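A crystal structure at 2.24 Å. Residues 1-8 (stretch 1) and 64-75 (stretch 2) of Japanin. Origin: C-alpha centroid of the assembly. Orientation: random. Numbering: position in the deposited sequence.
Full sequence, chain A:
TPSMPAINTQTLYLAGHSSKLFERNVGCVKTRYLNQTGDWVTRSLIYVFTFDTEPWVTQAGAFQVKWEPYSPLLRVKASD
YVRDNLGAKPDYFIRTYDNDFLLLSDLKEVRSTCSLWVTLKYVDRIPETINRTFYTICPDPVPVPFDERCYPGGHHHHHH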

# COMPACT_ATOMS: atom_id res chain seq x y z
N THR A 1 -2.34 -21.90 -6.29
CA THR A 1 -2.28 -21.01 -5.13
C THR A 1 -2.68 -19.56 -5.51
O THR A 1 -2.66 -19.21 -6.69
CB THR A 1 -0.86 -21.07 -4.49
OG1 THR A 1 0.10 -20.56 -5.41
CG2 THR A 1 -0.47 -22.49 -4.05
N PRO A 2 -3.04 -18.71 -4.51
CA PRO A 2 -3.40 -17.31 -4.78
C PRO A 2 -2.33 -16.53 -5.50
O PRO A 2 -1.14 -16.83 -5.41
CB PRO A 2 -3.67 -16.74 -3.39
CG PRO A 2 -4.14 -17.88 -2.62
CD PRO A 2 -3.30 -19.04 -3.10
N SER A 3 -2.78 -15.51 -6.25
CA SER A 3 -1.87 -14.66 -7.02
C SER A 3 -1.35 -13.50 -6.11
O SER A 3 -2.15 -12.94 -5.38
CB SER A 3 -2.60 -14.15 -8.27
OG SER A 3 -2.80 -15.24 -9.17
N MET A 4 -0.01 -13.20 -6.13
CA MET A 4 0.60 -12.15 -5.29
C MET A 4 0.14 -10.75 -5.78
O MET A 4 0.47 -10.37 -6.90
CB MET A 4 2.13 -12.32 -5.19
CG MET A 4 2.96 -10.98 -5.10
SD MET A 4 2.82 -10.15 -3.55
CE MET A 4 4.41 -9.91 -3.13
N PRO A 5 -0.64 -9.99 -4.97
CA PRO A 5 -1.21 -8.72 -5.43
C PRO A 5 -0.25 -7.59 -5.89
O PRO A 5 -0.64 -6.80 -6.77
CB PRO A 5 -2.04 -8.26 -4.24
CG PRO A 5 -2.18 -9.38 -3.39
CD PRO A 5 -1.01 -10.25 -3.57
N ALA A 6 0.94 -7.48 -5.27
CA ALA A 6 1.94 -6.45 -5.59
C ALA A 6 2.38 -6.44 -7.06
O ALA A 6 2.56 -5.37 -7.63
CB ALA A 6 3.14 -6.62 -4.71
N ILE A 7 2.49 -7.63 -7.68
CA ILE A 7 2.90 -7.78 -9.09
C ILE A 7 1.74 -8.11 -10.01
O ILE A 7 1.93 -8.36 -11.20
CB ILE A 7 4.06 -8.80 -9.19
CG1 ILE A 7 3.66 -10.20 -8.60
CG2 ILE A 7 5.27 -8.25 -8.46
CD1 ILE A 7 4.29 -11.30 -9.22
N ASN A 8 0.52 -7.99 -9.49
CA ASN A 8 -0.71 -8.22 -10.20
C ASN A 8 -1.26 -6.89 -10.68
O ASN A 8 -0.79 -5.82 -10.28
CB ASN A 8 -1.72 -8.97 -9.31
CG ASN A 8 -2.62 -9.91 -10.08
OD1 ASN A 8 -2.61 -9.94 -11.29
ND2 ASN A 8 -3.45 -10.65 -9.39
N GLN A 64 8.75 0.96 -8.79
CA GLN A 64 8.80 -0.36 -9.37
C GLN A 64 8.92 -1.40 -8.24
O GLN A 64 9.51 -1.12 -7.20
CB GLN A 64 9.98 -0.48 -10.33
CG GLN A 64 9.86 0.42 -11.53
CD GLN A 64 10.95 0.10 -12.50
OE1 GLN A 64 10.76 -0.62 -13.48
NE2 GLN A 64 12.14 0.47 -12.14
N VAL A 65 8.37 -2.59 -8.46
CA VAL A 65 8.43 -3.70 -7.51
C VAL A 65 8.83 -5.00 -8.18
O VAL A 65 8.45 -5.29 -9.32
CB VAL A 65 7.12 -3.88 -6.67
CG1 VAL A 65 6.82 -2.63 -5.87
CG2 VAL A 65 5.93 -4.20 -7.55
N LYS A 66 9.55 -5.81 -7.44
CA LYS A 66 9.99 -7.13 -7.86
C LYS A 66 9.66 -8.13 -6.76
O LYS A 66 9.99 -7.89 -5.61
CB LYS A 66 11.52 -7.14 -8.10
CG LYS A 66 12.05 -8.39 -8.77
CD LYS A 66 13.55 -8.44 -8.88
CE LYS A 66 14.24 -8.62 -7.54
NZ LYS A 66 15.66 -9.04 -7.69
N TRP A 67 9.08 -9.28 -7.13
CA TRP A 67 8.87 -10.39 -6.20
C TRP A 67 9.27 -11.73 -6.83
O TRP A 67 8.64 -12.17 -7.78
CB TRP A 67 7.43 -10.45 -5.72
CG TRP A 67 7.17 -11.57 -4.75
CD1 TRP A 67 7.73 -11.73 -3.51
CD2 TRP A 67 6.29 -12.68 -4.95
NE1 TRP A 67 7.23 -12.87 -2.92
CE2 TRP A 67 6.32 -13.45 -3.76
CE3 TRP A 67 5.58 -13.18 -6.06
CZ2 TRP A 67 5.59 -14.62 -3.62
CZ3 TRP A 67 4.89 -14.37 -5.93
CH2 TRP A 67 4.89 -15.07 -4.72
N GLU A 68 10.33 -12.34 -6.30
CA GLU A 68 10.76 -13.70 -6.72
C GLU A 68 9.76 -14.69 -6.05
O GLU A 68 9.43 -14.49 -4.88
CB GLU A 68 12.17 -14.02 -6.22
CG GLU A 68 13.27 -13.11 -6.75
CD GLU A 68 13.90 -13.60 -8.03
OE1 GLU A 68 13.15 -14.02 -8.95
OE2 GLU A 68 15.15 -13.59 -8.12
N PRO A 69 9.31 -15.75 -6.75
CA PRO A 69 8.35 -16.71 -6.14
C PRO A 69 8.79 -17.28 -4.80
O PRO A 69 9.97 -17.62 -4.59
CB PRO A 69 8.19 -17.77 -7.22
CG PRO A 69 8.42 -17.03 -8.50
CD PRO A 69 9.49 -16.02 -8.19
N TYR A 70 7.84 -17.23 -3.84
CA TYR A 70 8.02 -17.66 -2.46
C TYR A 70 9.03 -16.84 -1.69
O TYR A 70 9.46 -17.27 -0.63
CB TYR A 70 8.33 -19.16 -2.38
CG TYR A 70 7.20 -19.98 -2.94
CD1 TYR A 70 6.05 -20.20 -2.21
CD2 TYR A 70 7.32 -20.62 -4.17
CE1 TYR A 70 5.00 -20.96 -2.71
CE2 TYR A 70 6.28 -21.41 -4.69
CZ TYR A 70 5.11 -21.56 -3.95
OH TYR A 70 4.05 -22.31 -4.41
N SER A 71 9.36 -15.62 -2.15
CA SER A 71 10.30 -14.82 -1.36
C SER A 71 9.54 -14.14 -0.23
O SER A 71 8.38 -13.77 -0.41
CB SER A 71 11.00 -13.77 -2.20
OG SER A 71 11.87 -13.01 -1.38
N PRO A 72 10.18 -13.96 0.92
CA PRO A 72 9.53 -13.24 2.01
C PRO A 72 9.74 -11.75 1.85
O PRO A 72 9.21 -11.00 2.64
CB PRO A 72 10.19 -13.80 3.28
CG PRO A 72 11.46 -14.36 2.85
CD PRO A 72 11.36 -14.70 1.39
N LEU A 73 10.52 -11.32 0.83
CA LEU A 73 10.78 -9.91 0.58
C LEU A 73 10.15 -9.40 -0.69
O LEU A 73 10.22 -10.03 -1.74
CB LEU A 73 12.28 -9.70 0.46
CG LEU A 73 13.12 -10.11 1.64
CD1 LEU A 73 14.55 -9.68 1.43
CD2 LEU A 73 12.59 -9.52 2.93
N LEU A 74 9.59 -8.20 -0.60
CA LEU A 74 9.14 -7.44 -1.75
C LEU A 74 10.25 -6.39 -2.00
O LEU A 74 10.57 -5.62 -1.09
CB LEU A 74 7.82 -6.72 -1.46
CG LEU A 74 7.20 -5.92 -2.59
CD1 LEU A 74 6.86 -6.83 -3.77
CD2 LEU A 74 5.99 -5.22 -2.12
N ARG A 75 10.79 -6.34 -3.20
CA ARG A 75 11.84 -5.35 -3.56
C ARG A 75 11.13 -4.11 -4.14
O ARG A 75 10.27 -4.26 -4.98
CB ARG A 75 12.83 -5.93 -4.59
CG ARG A 75 14.08 -6.56 -3.98
CD ARG A 75 13.81 -7.78 -3.13
NE ARG A 75 14.92 -8.02 -2.20
CZ ARG A 75 15.70 -9.10 -2.14
NH1 ARG A 75 15.52 -10.12 -2.99
NH2 ARG A 75 16.67 -9.18 -1.24

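The contact centres on M4 and W67. M4 lies over one face of the indole, with its CB 3.5 Å from W67 CZ3. The methyl group M4 CE sits 3.7 Å from the centroid of the W67 five-membered ring, nearly on the ring normal, as a CH-pi contact. The long, flexible methionine side chain can thus follow the flat ring. M4 CE also reaches L74 CD1, at 4.0 Å. The same leucine methyl, L74 CD1, meets A6 CB at 3.8 Å. M4, A6, V65 and L74 are all buried. The backbone joins in here too: A6 O is 3.6 Å from V65 CG2.

I7 extends the apolar patch toward solvent. I7 CD1 lies at the edge of the indole, 3.9 Å from W67 CE3, and I7 CG2 is 4.2 Å from V65 CG2. The branched side chain thereby touches two neighbours.

No hydrogen bond crosses between the stretches; the contact is one of packing, burying 349 Å² in all. Polar bonds act within each stretch. W67 NE1 donates to S71 O at 2.9 Å, which ties the indole to the type II turn E68–S71. A weak bond runs from A6 N to M4 SD, at 3.7 Å. At the exposed margin, T1 OG1 and Y70 OH are 4.4 Å apart.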